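Local coordinates for uncharacterized protein PA0076 (Pseudomonas aeruginosa PAO1, PDB 2QNU) that is of unknown function but, as a member of the TagF family, probably takes part in type VI secretion, at residues T73-P78 against S117-T122; N98-G103 against L172-C177; D109-Q114 against Q138-P143; D178-W183 against L195-G200. All blocks are in the same frame, centred on the assembly; numbering follows the deposited sequence.

Contact 1 of 4, residues T73-P78 against S117-T122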
loop_
_atom_site.group_PDB
_atom_site.type_symbol
_atom_site.label_atom_id
_atom_site.label_comp_id
_atom_site.label_asym_id
_atom_site.label_seq_id
_atom_site.Cartn_x
_atom_site.Cartn_y
_atom_site.Cartn_z
ATOM N N THR B 73 -0.790 -16.438 6.643
ATOM C CA THR B 73 0.495 -16.374 5.963
ATOM C C THR B 73 1.119 -17.775 5.895
ATOM O O THR B 73 0.789 -18.647 6.687
ATOM C CB THR B 73 1.437 -15.405 6.636
ATOM O OG1 THR B 73 2.570 -15.185 5.803
ATOM C CG2 THR B 73 1.888 -15.904 7.991
ATOM N N GLY B 74 1.973 -17.987 4.895
ATOM C CA GLY B 74 2.539 -19.306 4.712
ATOM C C GLY B 74 3.255 -19.505 3.410
ATOM O O GLY B 74 3.684 -18.548 2.769
ATOM N N VAL B 75 3.430 -20.772 3.077
ATOM C CA VAL B 75 4.039 -21.163 1.814
ATOM C C VAL B 75 3.277 -22.355 1.253
ATOM O O VAL B 75 2.856 -23.208 1.993
ATOM C CB VAL B 75 5.536 -21.502 1.941
ATOM C CG1 VAL B 75 6.142 -21.747 0.535
ATOM C CG2 VAL B 75 6.309 -20.406 2.657
ATOM N N VAL B 76 3.064 -22.377 -0.056
ATOM C CA VAL B 76 2.391 -23.510 -0.690
ATOM C C VAL B 76 3.303 -24.049 -1.785
ATOM O O VAL B 76 3.986 -23.281 -2.463
ATOM C CB VAL B 76 1.013 -23.174 -1.307
ATOM C CG1 VAL B 76 1.062 -21.974 -2.255
ATOM C CG2 VAL B 76 0.446 -24.371 -2.061
HETATM N N MSE B 77 3.348 -25.383 -1.900
HETATM C CA MSE B 77 4.199 -26.100 -2.871
HETATM C C MSE B 77 3.446 -27.184 -3.615
HETATM O O MSE B 77 2.727 -27.913 -2.999
HETATM C CB MSE B 77 5.334 -26.803 -2.082
HETATM C CG MSE B 77 6.309 -27.585 -2.999
HETATM SE SE MSE B 77 7.619 -28.687 -1.926
HETATM C CE MSE B 77 6.434 -30.076 -1.446
ATOM N N PRO B 78 3.666 -27.345 -4.930
ATOM C CA PRO B 78 3.075 -28.504 -5.623
ATOM C C PRO B 78 3.496 -29.829 -4.964
ATOM O O PRO B 78 4.653 -29.983 -4.568
ATOM C CB PRO B 78 3.640 -28.419 -7.051
ATOM C CG PRO B 78 4.077 -26.999 -7.189
ATOM C CD PRO B 78 4.434 -26.477 -5.846
ATOM N N SER B 117 12.103 -24.851 3.538
ATOM C CA SER B 117 12.978 -26.034 3.783
ATOM C C SER B 117 12.163 -27.202 4.316
ATOM O O SER B 117 12.396 -28.379 3.977
ATOM C CB SER B 117 14.144 -25.644 4.681
ATOM O OG SER B 117 14.623 -26.764 5.351
ATOM N N LEU B 118 11.125 -26.925 5.105
ATOM C CA LEU B 118 10.348 -28.046 5.636
ATOM C C LEU B 118 9.525 -28.716 4.551
ATOM O O LEU B 118 9.458 -29.906 4.481
ATOM C CB LEU B 118 9.430 -27.618 6.786
ATOM C CG LEU B 118 10.130 -27.298 8.092
ATOM C CD1 LEU B 118 9.060 -26.951 9.090
ATOM C CD2 LEU B 118 11.009 -28.449 8.586
ATOM N N LEU B 119 8.828 -27.925 3.745
ATOM C CA LEU B 119 8.079 -28.466 2.611
ATOM C C LEU B 119 9.014 -29.285 1.668
ATOM O O LEU B 119 8.610 -30.326 1.131
ATOM C CB LEU B 119 7.486 -27.322 1.816
ATOM C CG LEU B 119 6.319 -26.507 2.446
ATOM C CD1 LEU B 119 5.971 -25.243 1.623
ATOM C CD2 LEU B 119 5.118 -27.333 2.552
ATOM N N LEU B 120 10.203 -28.751 1.412
ATOM C CA LEU B 120 11.163 -29.413 0.487
ATOM C C LEU B 120 11.565 -30.788 1.066
ATOM O O LEU B 120 11.568 -31.777 0.353
ATOM C CB LEU B 120 12.367 -28.508 0.203
ATOM C CG LEU B 120 11.944 -27.333 -0.662
ATOM C CD1 LEU B 120 12.904 -26.182 -0.525
ATOM C CD2 LEU B 120 11.704 -27.628 -2.122
ATOM N N SER B 121 11.755 -30.857 2.377
ATOM C CA SER B 121 12.100 -32.083 3.054
ATOM C C SER B 121 11.168 -33.232 2.725
ATOM O O SER B 121 11.583 -34.409 2.781
ATOM C CB SER B 121 12.194 -31.866 4.587
ATOM O OG SER B 121 10.908 -31.892 5.210
ATOM N N THR B 122 9.908 -32.937 2.388
ATOM C CA THR B 122 8.925 -34.012 2.141
ATOM C C THR B 122 9.086 -34.628 0.758
ATOM O O THR B 122 8.401 -35.588 0.431
ATOM C CB THR B 122 7.393 -33.539 2.281
ATOM O OG1 THR B 122 7.067 -32.627 1.226
ATOM C CG2 THR B 122 7.162 -32.899 3.638
#
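Leu119 O, against which the end of Met77 rests, is gripped twice by Thr122: OG1 of Thr122 donates to it over 2.8 Å, and the backbone N of Thr122 adds a longer bond of 3.2 Å. Chi1 of 68° sets OG1 of Thr122 between its own N and carbonyl carbon, from where the short side chain can turn back on the helix. Threonine thus spends its hydroxyl on the backbone at a buried site. Met77, a selenomethionine here, brings CE to 3.4 Å from Leu119 O; its chain is bent at chi3 (76°), which also places CE 3.7 Å from Thr122 OG1. A long unbranched side chain suits this reach from strand to helix, with SE 4.0 Å from Leu119 CB. Leu119 answers with its branch: CD1 meets Val75 CG1 at 3.7 Å and also lies near Met77 CB. The branched chains of Val75 and Leu119 fill the space between a strand and a helix whose axes come within 9.3 Å, inclined by 27°. Helix 110-121 therefore lies over one face of the sheet, where Leu119 also touches Leu89 and Val91 of strand 89-95, while Phe132 of helix 129-137 packs on Thr122.

Contact 2 of 4, residues N98-G103 against L172-C177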
loop_
_atom_site.group_PDB
_atom_site.type_symbol
_atom_site.label_atom_id
_atom_site.label_comp_id
_atom_site.label_asym_id
_atom_site.label_seq_id
_atom_site.Cartn_x
_atom_site.Cartn_y
_atom_site.Cartn_z
ATOM N N ASN B 98 -6.237 -8.412 13.129
ATOM C CA ASN B 98 -5.551 -7.131 13.133
ATOM C C ASN B 98 -4.056 -7.193 12.982
ATOM O O ASN B 98 -3.391 -6.236 13.359
ATOM C CB ASN B 98 -5.843 -6.389 14.439
ATOM C CG ASN B 98 -5.200 -7.045 15.625
ATOM O OD1 ASN B 98 -4.683 -8.140 15.518
ATOM N ND2 ASN B 98 -5.243 -6.382 16.772
ATOM N N ALA B 99 -3.496 -8.307 12.489
ATOM C CA ALA B 99 -2.036 -8.411 12.403
ATOM C C ALA B 99 -1.516 -7.594 11.232
ATOM O O ALA B 99 -2.267 -7.337 10.301
ATOM C CB ALA B 99 -1.613 -9.861 12.273
ATOM N N ASP B 100 -0.249 -7.173 11.319
ATOM C CA ASP B 100 0.402 -6.333 10.310
ATOM C C ASP B 100 1.072 -7.169 9.194
ATOM O O ASP B 100 2.255 -7.514 9.228
ATOM C CB ASP B 100 1.392 -5.390 10.997
ATOM C CG ASP B 100 2.357 -4.680 10.022
ATOM O OD1 ASP B 100 1.935 -4.117 8.976
ATOM O OD2 ASP B 100 3.584 -4.658 10.363
ATOM N N LEU B 101 0.274 -7.447 8.175
ATOM C CA LEU B 101 0.723 -8.160 7.012
ATOM C C LEU B 101 1.777 -7.420 6.202
ATOM O O LEU B 101 2.547 -8.050 5.425
ATOM C CB LEU B 101 -0.466 -8.502 6.170
ATOM C CG LEU B 101 -1.462 -9.439 6.806
ATOM C CD1 LEU B 101 -2.528 -9.772 5.775
ATOM C CD2 LEU B 101 -0.779 -10.701 7.329
ATOM N N GLY B 102 1.800 -6.088 6.371
ATOM C CA GLY B 102 2.677 -5.218 5.616
ATOM C C GLY B 102 4.115 -5.560 5.979
ATOM O O GLY B 102 4.958 -5.697 5.120
ATOM N N GLY B 103 4.382 -5.633 7.269
ATOM C CA GLY B 103 5.730 -5.809 7.780
ATOM C C GLY B 103 6.203 -7.213 7.562
ATOM O O GLY B 103 7.375 -7.501 7.665
ATOM N N LEU B 172 1.142 2.706 5.367
ATOM C CA LEU B 172 0.855 2.593 3.942
ATOM C C LEU B 172 0.972 1.158 3.485
ATOM O O LEU B 172 0.105 0.646 2.784
ATOM C CB LEU B 172 1.755 3.516 3.143
ATOM C CG LEU B 172 1.158 4.872 2.796
ATOM C CD1 LEU B 172 0.904 5.632 4.093
ATOM C CD2 LEU B 172 2.113 5.612 2.005
ATOM N N ALA B 173 2.065 0.487 3.864
ATOM C CA ALA B 173 2.235 -0.937 3.520
ATOM C C ALA B 173 1.106 -1.873 4.058
ATOM O O ALA B 173 0.637 -2.715 3.320
ATOM C CB ALA B 173 3.628 -1.420 4.011
ATOM N N GLN B 174 0.647 -1.702 5.300
ATOM C CA GLN B 174 -0.512 -2.479 5.814
ATOM C C GLN B 174 -1.728 -2.253 4.999
ATOM O O GLN B 174 -2.445 -3.204 4.739
ATOM C CB GLN B 174 -0.949 -2.153 7.262
ATOM C CG GLN B 174 0.015 -1.360 8.090
ATOM C CD GLN B 174 -0.408 -1.061 9.568
ATOM O OE1 GLN B 174 0.366 -1.395 10.468
ATOM N NE2 GLN B 174 -1.585 -0.385 9.811
ATOM N N HIS B 175 -2.011 -0.993 4.642
ATOM C CA HIS B 175 -3.170 -0.675 3.839
ATOM C C HIS B 175 -3.148 -1.429 2.505
ATOM O O HIS B 175 -4.213 -1.883 2.014
ATOM C CB HIS B 175 -3.346 0.853 3.609
ATOM C CG HIS B 175 -4.606 1.181 2.874
ATOM N ND1 HIS B 175 -4.644 1.329 1.493
ATOM C CD2 HIS B 175 -5.885 1.276 3.297
ATOM C CE1 HIS B 175 -5.899 1.513 1.108
ATOM N NE2 HIS B 175 -6.664 1.505 2.183
ATOM N N ALA B 176 -1.977 -1.564 1.864
ATOM C CA ALA B 176 -1.967 -2.267 0.595
ATOM C C ALA B 176 -2.367 -3.732 0.723
ATOM O O ALA B 176 -2.771 -4.392 -0.292
ATOM C CB ALA B 176 -0.611 -2.101 -0.133
ATOM N N CYS B 177 -2.270 -4.278 1.917
ATOM C CA CYS B 177 -2.678 -5.654 2.179
ATOM C C CYS B 177 -4.156 -5.933 2.420
ATOM O O CYS B 177 -4.615 -7.077 2.273
ATOM C CB CYS B 177 -1.889 -6.226 3.387
ATOM S SG CYS B 177 -0.126 -6.307 2.993
#
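The side chains of Asp100 and Gln174 cross at about a right angle where the capped start of helix 101-105 packs against helix 165-177. Asp100 is the N-cap: its OD1 accepts from both Gly102 N and Gly103 N, each weakly at 3.3 Å. Aspartate suits the place because a short carboxylate can turn to the first N-H groups of a helix. Across the contact the same OD1 lies 3.5 Å from Gln174 CG, touching the aliphatic part of the glutamine. Carboxylate and amide planes stand 49° apart, and Asp100 OD1 and Gln174 OE1, both acceptors, merely lie near each other; OE1 takes its hydrogen bond from Ile148 N. Chi1 of Gln174 is -14°, a nearly eclipsed and probably strained setting, beyond which the chain runs extended. Gly102 has no side chain to hold the helices apart, so its CA comes within 4.0 Å of Ala173 O, backbone against backbone. The small Ala173 and Cys177 likewise permit close approach on this side, and in the dimer they also pack against Leu169 and Leu172 of the second subunit. Beside the glycine, the apolar CB of Leu101 meets Cys177 CB at 3.9 Å. Chi1 of -64° turns SG of Cys177 anti to its carbonyl carbon, and the sulfur ends 3.9 Å from Gly102 N.

Contact 3 of 4, residues D109-Q114 against Q138-P143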
loop_
_atom_site.group_PDB
_atom_site.type_symbol
_atom_site.label_atom_id
_atom_site.label_comp_id
_atom_site.label_asym_id
_atom_site.label_seq_id
_atom_site.Cartn_x
_atom_site.Cartn_y
_atom_site.Cartn_z
ATOM N N ASP B 109 12.993 -12.536 5.474
ATOM C CA ASP B 109 12.688 -13.782 4.745
ATOM C C ASP B 109 12.825 -15.059 5.564
ATOM O O ASP B 109 12.352 -16.119 5.141
ATOM C CB ASP B 109 13.639 -13.912 3.565
ATOM C CG ASP B 109 13.346 -12.920 2.454
ATOM O OD1 ASP B 109 12.170 -12.792 2.064
ATOM O OD2 ASP B 109 14.335 -12.350 1.919
ATOM N N GLY B 110 13.428 -14.969 6.739
ATOM C CA GLY B 110 13.854 -16.141 7.509
ATOM C C GLY B 110 12.806 -17.186 7.802
ATOM O O GLY B 110 13.048 -18.397 7.574
ATOM N N TRP B 111 11.647 -16.748 8.331
ATOM C CA TRP B 111 10.541 -17.676 8.641
ATOM C C TRP B 111 10.111 -18.454 7.368
ATOM O O TRP B 111 9.941 -19.661 7.358
ATOM C CB TRP B 111 9.346 -16.888 9.205
ATOM C CG TRP B 111 8.261 -17.759 9.719
ATOM C CD1 TRP B 111 8.237 -18.452 10.921
ATOM C CD2 TRP B 111 7.057 -18.103 9.028
ATOM N NE1 TRP B 111 7.074 -19.165 11.011
ATOM C CE2 TRP B 111 6.329 -18.961 9.870
ATOM C CE3 TRP B 111 6.511 -17.740 7.781
ATOM C CZ2 TRP B 111 5.101 -19.488 9.495
ATOM C CZ3 TRP B 111 5.280 -18.244 7.414
ATOM C CH2 TRP B 111 4.587 -19.109 8.267
ATOM N N PHE B 112 9.933 -17.706 6.298
ATOM C CA PHE B 112 9.531 -18.265 5.002
ATOM C C PHE B 112 10.555 -19.311 4.396
ATOM O O PHE B 112 10.191 -20.368 3.831
ATOM C CB PHE B 112 9.268 -17.093 4.055
ATOM C CG PHE B 112 8.032 -16.275 4.445
ATOM C CD1 PHE B 112 6.767 -16.749 4.167
ATOM C CD2 PHE B 112 8.152 -15.059 5.116
ATOM C CE1 PHE B 112 5.591 -16.034 4.568
ATOM C CE2 PHE B 112 6.996 -14.324 5.540
ATOM C CZ PHE B 112 5.729 -14.807 5.247
ATOM N N GLU B 113 11.820 -18.966 4.510
ATOM C CA GLU B 113 12.906 -19.866 4.115
ATOM C C GLU B 113 12.885 -21.149 4.961
ATOM O O GLU B 113 12.966 -22.260 4.412
ATOM C CB GLU B 113 14.220 -19.122 4.238
ATOM C CG GLU B 113 14.371 -18.120 3.125
ATOM C CD GLU B 113 15.551 -17.176 3.275
ATOM O OE1 GLU B 113 16.251 -17.220 4.287
ATOM O OE2 GLU B 113 15.754 -16.357 2.381
ATOM N N GLN B 114 12.670 -21.007 6.266
ATOM C CA GLN B 114 12.509 -22.174 7.129
ATOM C C GLN B 114 11.297 -22.982 6.725
ATOM O O GLN B 114 11.345 -24.186 6.745
ATOM C CB GLN B 114 12.317 -21.823 8.616
ATOM C CG GLN B 114 13.380 -20.929 9.201
ATOM C CD GLN B 114 13.144 -20.567 10.704
ATOM O OE1 GLN B 114 12.633 -21.394 11.493
ATOM N NE2 GLN B 114 13.562 -19.336 11.100
ATOM N N GLN B 138 6.489 -27.390 16.002
ATOM C CA GLN B 138 7.491 -26.717 16.811
ATOM C C GLN B 138 7.842 -25.355 16.238
ATOM O O GLN B 138 8.663 -24.611 16.789
ATOM C CB GLN B 138 8.768 -27.568 16.885
ATOM C CG GLN B 138 8.673 -28.901 17.696
ATOM C CD GLN B 138 10.071 -29.559 17.968
ATOM O OE1 GLN B 138 11.116 -28.957 17.659
ATOM N NE2 GLN B 138 10.080 -30.797 18.532
ATOM N N LEU B 139 7.218 -24.997 15.126
ATOM C CA LEU B 139 7.613 -23.815 14.407
ATOM C C LEU B 139 6.973 -22.581 15.060
ATOM O O LEU B 139 5.768 -22.604 15.389
ATOM C CB LEU B 139 7.181 -23.984 12.949
ATOM C CG LEU B 139 7.873 -23.373 11.734
ATOM C CD1 LEU B 139 9.295 -23.755 11.498
ATOM C CD2 LEU B 139 7.050 -23.806 10.503
ATOM N N PRO B 140 7.759 -21.484 15.210
ATOM C CA PRO B 140 7.238 -20.263 15.825
ATOM C C PRO B 140 6.336 -19.540 14.862
ATOM O O PRO B 140 6.393 -19.810 13.663
ATOM C CB PRO B 140 8.506 -19.429 16.063
ATOM C CG PRO B 140 9.390 -19.795 14.952
ATOM C CD PRO B 140 9.145 -21.287 14.752
ATOM N N ALA B 141 5.509 -18.625 15.371
ATOM C CA ALA B 141 4.805 -17.689 14.494
ATOM C C ALA B 141 5.862 -16.819 13.794
ATOM O O ALA B 141 7.009 -16.707 14.290
ATOM C CB ALA B 141 3.810 -16.790 15.298
ATOM N N PRO B 142 5.497 -16.230 12.637
ATOM C CA PRO B 142 6.358 -15.226 12.038
ATOM C C PRO B 142 6.463 -13.953 12.876
ATOM O O PRO B 142 5.544 -13.622 13.619
ATOM C CB PRO B 142 5.684 -14.913 10.702
ATOM C CG PRO B 142 4.350 -15.453 10.783
ATOM C CD PRO B 142 4.316 -16.517 11.809
ATOM N N PRO B 143 7.605 -13.264 12.788
ATOM C CA PRO B 143 7.665 -11.906 13.280
ATOM C C PRO B 143 6.958 -10.952 12.316
ATOM O O PRO B 143 7.372 -10.804 11.156
ATOM C CB PRO B 143 9.185 -11.632 13.394
ATOM C CG PRO B 143 9.880 -12.966 13.102
ATOM C CD PRO B 143 8.912 -13.726 12.281
#
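Pro142 lies over one face of the Trp111 indole, the two side chains side by side and pointing the same way. CD of Pro142 sits toward the rim, 3.7 Å from Trp111 CE2, while CB of Pro142 stands 4.0 Å from the centroid of the five-membered ring and 17° off its normal, a CH-pi contact. At the indole edge, near its plane, are Phe112 CE1 and Pro140 O; Trp111 CE3 in turn stands 3.6 Å above the centre of the Phe112 ring. With CG anti to the backbone N (chi1 -172°), Trp111 leans out from helix 110-121 to the loop that follows helix 129-137. Its NE1 donates to Pro140 O over 2.8 Å, the N-H...O angle being 146°. Farther out, Gln114 OE1 and Leu139 CD1 pass at 4.1 Å at the exposed margin. Cys93 of strand 89-95 touches both Trp111 and Pro142, tying this layer to the sheet. The chemistry is well matched: proline offers slightly polarised C-H groups to an electron-rich face, its ring restricts phi and gives the indole a compact apolar surface, and the one polar atom of a buried indole finds a backbone carbonyl as its acceptor.

Contact 4 of 4, residues D178-W183 against L195-G200. With ACT (acetate ion), chain F.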
loop_
_atom_site.group_PDB
_atom_site.type_symbol
_atom_site.label_atom_id
_atom_site.label_comp_id
_atom_site.label_asym_id
_atom_site.label_seq_id
_atom_site.Cartn_x
_atom_site.Cartn_y
_atom_site.Cartn_z
ATOM N N ASP B 178 -4.918 -4.916 2.770
ATOM C CA ASP B 178 -6.299 -5.095 3.124
ATOM C C ASP B 178 -7.107 -5.539 1.938
ATOM O O ASP B 178 -6.943 -5.016 0.810
ATOM C CB ASP B 178 -6.846 -3.806 3.688
ATOM C CG ASP B 178 -6.164 -3.419 5.011
ATOM O OD1 ASP B 178 -5.627 -4.302 5.726
ATOM O OD2 ASP B 178 -6.147 -2.236 5.335
ATOM N N GLY B 179 -7.998 -6.492 2.184
ATOM C CA GLY B 179 -8.801 -7.023 1.086
ATOM C C GLY B 179 -8.002 -7.792 0.005
ATOM O O GLY B 179 -8.505 -8.021 -1.074
ATOM N N ALA B 180 -6.773 -8.160 0.277
ATOM C CA ALA B 180 -5.865 -8.625 -0.805
ATOM C C ALA B 180 -5.137 -9.898 -0.461
ATOM O O ALA B 180 -5.018 -10.254 0.730
ATOM C CB ALA B 180 -4.817 -7.545 -1.142
ATOM N N SER B 181 -4.601 -10.558 -1.512
ATOM C CA SER B 181 -3.641 -11.632 -1.302
ATOM C C SER B 181 -2.344 -11.273 -2.056
ATOM O O SER B 181 -2.398 -10.767 -3.220
ATOM C CB SER B 181 -4.260 -12.949 -1.740
ATOM O OG SER B 181 -4.554 -12.932 -3.117
ATOM N N HIS B 182 -1.216 -11.436 -1.360
ATOM C CA HIS B 182 0.113 -11.234 -1.903
ATOM C C HIS B 182 0.813 -12.614 -1.967
ATOM O O HIS B 182 0.658 -13.458 -1.076
ATOM C CB HIS B 182 0.945 -10.280 -1.045
ATOM C CG HIS B 182 0.573 -8.828 -1.207
ATOM N ND1 HIS B 182 -0.429 -8.223 -0.486
ATOM C CD2 HIS B 182 1.041 -7.892 -2.064
ATOM C CE1 HIS B 182 -0.553 -6.967 -0.886
ATOM N NE2 HIS B 182 0.346 -6.731 -1.833
ATOM N N TRP B 183 1.581 -12.794 -3.017
ATOM C CA TRP B 183 2.211 -14.077 -3.355
ATOM C C TRP B 183 3.568 -13.715 -3.891
ATOM O O TRP B 183 3.660 -12.810 -4.755
ATOM C CB TRP B 183 1.411 -14.739 -4.445
ATOM C CG TRP B 183 -0.008 -14.863 -4.135
ATOM C CD1 TRP B 183 -1.005 -13.902 -4.384
ATOM C CD2 TRP B 183 -0.667 -15.980 -3.566
ATOM N NE1 TRP B 183 -2.221 -14.386 -3.974
ATOM C CE2 TRP B 183 -2.051 -15.645 -3.461
ATOM C CE3 TRP B 183 -0.234 -17.253 -3.118
ATOM C CZ2 TRP B 183 -2.981 -16.515 -2.922
ATOM C CZ3 TRP B 183 -1.153 -18.109 -2.577
ATOM C CH2 TRP B 183 -2.524 -17.765 -2.512
ATOM N N LEU B 195 6.882 -10.347 -6.878
ATOM C CA LEU B 195 5.730 -10.227 -5.991
ATOM C C LEU B 195 4.449 -10.038 -6.856
ATOM O O LEU B 195 4.436 -9.249 -7.800
ATOM C CB LEU B 195 5.953 -9.000 -5.125
ATOM C CG LEU B 195 4.781 -8.479 -4.236
ATOM C CD1 LEU B 195 4.496 -9.477 -3.177
ATOM C CD2 LEU B 195 5.151 -7.119 -3.566
HETATM N N MSE B 196 3.398 -10.749 -6.489
HETATM C CA MSE B 196 2.085 -10.692 -7.139
HETATM C C MSE B 196 1.010 -10.272 -6.143
HETATM O O MSE B 196 1.031 -10.707 -4.990
HETATM C CB MSE B 196 1.732 -12.100 -7.639
HETATM C CG MSE B 196 2.751 -12.688 -8.672
HETATM SE SE MSE B 196 2.286 -14.672 -8.795
HETATM C CE MSE B 196 0.949 -14.552 -10.166
ATOM N N ARG B 197 0.066 -9.413 -6.584
ATOM C CA ARG B 197 -1.088 -8.999 -5.750
ATOM C C ARG B 197 -2.386 -9.216 -6.478
ATOM O O ARG B 197 -2.511 -8.781 -7.625
ATOM C CB ARG B 197 -1.004 -7.504 -5.469
ATOM C CG ARG B 197 -2.132 -6.957 -4.601
ATOM C CD ARG B 197 -1.979 -5.439 -4.384
ATOM N NE ARG B 197 -2.839 -4.891 -3.288
ATOM C CZ ARG B 197 -4.155 -4.779 -3.428
ATOM N NH1 ARG B 197 -4.730 -5.143 -4.570
ATOM N NH2 ARG B 197 -4.921 -4.303 -2.459
ATOM N N TYR B 198 -3.318 -9.913 -5.852
ATOM C CA TYR B 198 -4.700 -9.918 -6.260
ATOM C C TYR B 198 -5.572 -9.174 -5.229
ATOM O O TYR B 198 -5.351 -9.234 -4.002
ATOM C CB TYR B 198 -5.234 -11.343 -6.465
ATOM C CG TYR B 198 -4.588 -12.077 -7.643
ATOM C CD1 TYR B 198 -3.407 -12.779 -7.477
ATOM C CD2 TYR B 198 -5.170 -12.067 -8.922
ATOM C CE1 TYR B 198 -2.777 -13.517 -8.552
ATOM C CE2 TYR B 198 -4.548 -12.767 -10.023
ATOM C CZ TYR B 198 -3.367 -13.484 -9.828
ATOM O OH TYR B 198 -2.776 -14.157 -10.881
ATOM N N GLN B 199 -6.558 -8.452 -5.782
ATOM C CA GLN B 199 -7.687 -7.950 -5.018
ATOM C C GLN B 199 -8.513 -9.168 -4.665
ATOM O O GLN B 199 -9.109 -9.777 -5.524
ATOM C CB GLN B 199 -8.513 -6.965 -5.883
ATOM C CG GLN B 199 -9.380 -6.036 -5.070
ATOM C CD GLN B 199 -8.591 -5.004 -4.255
ATOM O OE1 GLN B 199 -7.546 -4.496 -4.690
ATOM N NE2 GLN B 199 -9.130 -4.659 -3.072
ATOM N N GLY B 200 -8.550 -9.567 -3.426
ATOM C CA GLY B 200 -9.165 -10.828 -3.097
ATOM C C GLY B 200 -8.262 -12.016 -3.375
ATOM O O GLY B 200 -7.043 -11.842 -3.532
HETATM C C ACT F . 1.655 -4.823 -4.072
HETATM O O ACT F . 1.877 -6.041 -4.395
HETATM O OXT ACT F . 0.912 -4.550 -3.053
HETATM C CH3 ACT F . 2.227 -3.772 -4.896
HETATM O O HOH W 1 -5.607 -2.701 -0.286
#
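Ser181 and Tyr198 form a hydrogen-bonded pair in the antiparallel beta hairpin of strands 180-185 and 194-199. In the backbone ladder Ser181 N donates to Tyr198 O and Tyr198 N to Ser181 O, both at 2.9 Å; Trp183 and Met196 repeat the pattern, and Gly200 N closes the end on Gly179 O. Gly179 and Gly200, with positive phi, suit the places where the chain enters and leaves the ladder. A side-chain relay runs on one face: Trp183 NE1 donates to Ser181 OG at 2.9 Å, and this OG donates to Gly200 O at 2.7 Å. Chi1 of 63° turns the serine hydroxyl to that position. On the same face Tyr198 CD1 packs on Trp183 NE1 at 4.0 Å, the side chains crossing at about a right angle, while Phe60 and Phe210 also meet the indole. The other face carries Arg197, whose CG, anti to the backbone N (chi1 -179°), lies over the His182 ring, 4.1 Å from its centroid. Ala180 CB, a small methyl, lies over one guanidinium face, 3.5 Å from its plane and toward the rim, while Gln199 OE1 accepts from NH1 in that plane. Leu195 and Arg197 pair with a strand of the second subunit, so the sheet continues across the dimer. An acetate, probably from the crystallisation liquor, takes an almost straight hydrogen bond in OXT from His182 NE2, 2.6 Å long.

How the contacts relate
Contacts 1 and 3 share helix 110-121, their centres 12 Å apart, and touch where Phe112 and Pro142 pack on strand 71-77. Contacts 2 and 4 form a second pair, about 11 Å between centres: helix 165-177 is followed by strand 180-185, and Ala176 O probably accepts a hydrogen bond from Arg197 NE. The centres of contacts 1 and 2 are about 23 Å apart, on opposite sides of the chain's centre, yet contacts 1 and 4 reach the same antiparallel sheet. Along the chain, contact 3 is nested within the loop closed by contact 2, whereas contact 4 follows all the others. Contacts 1 and 3 thus join helix 110-121 to sheet and loop, while contacts 2 and 4 lie where the second subunit packs.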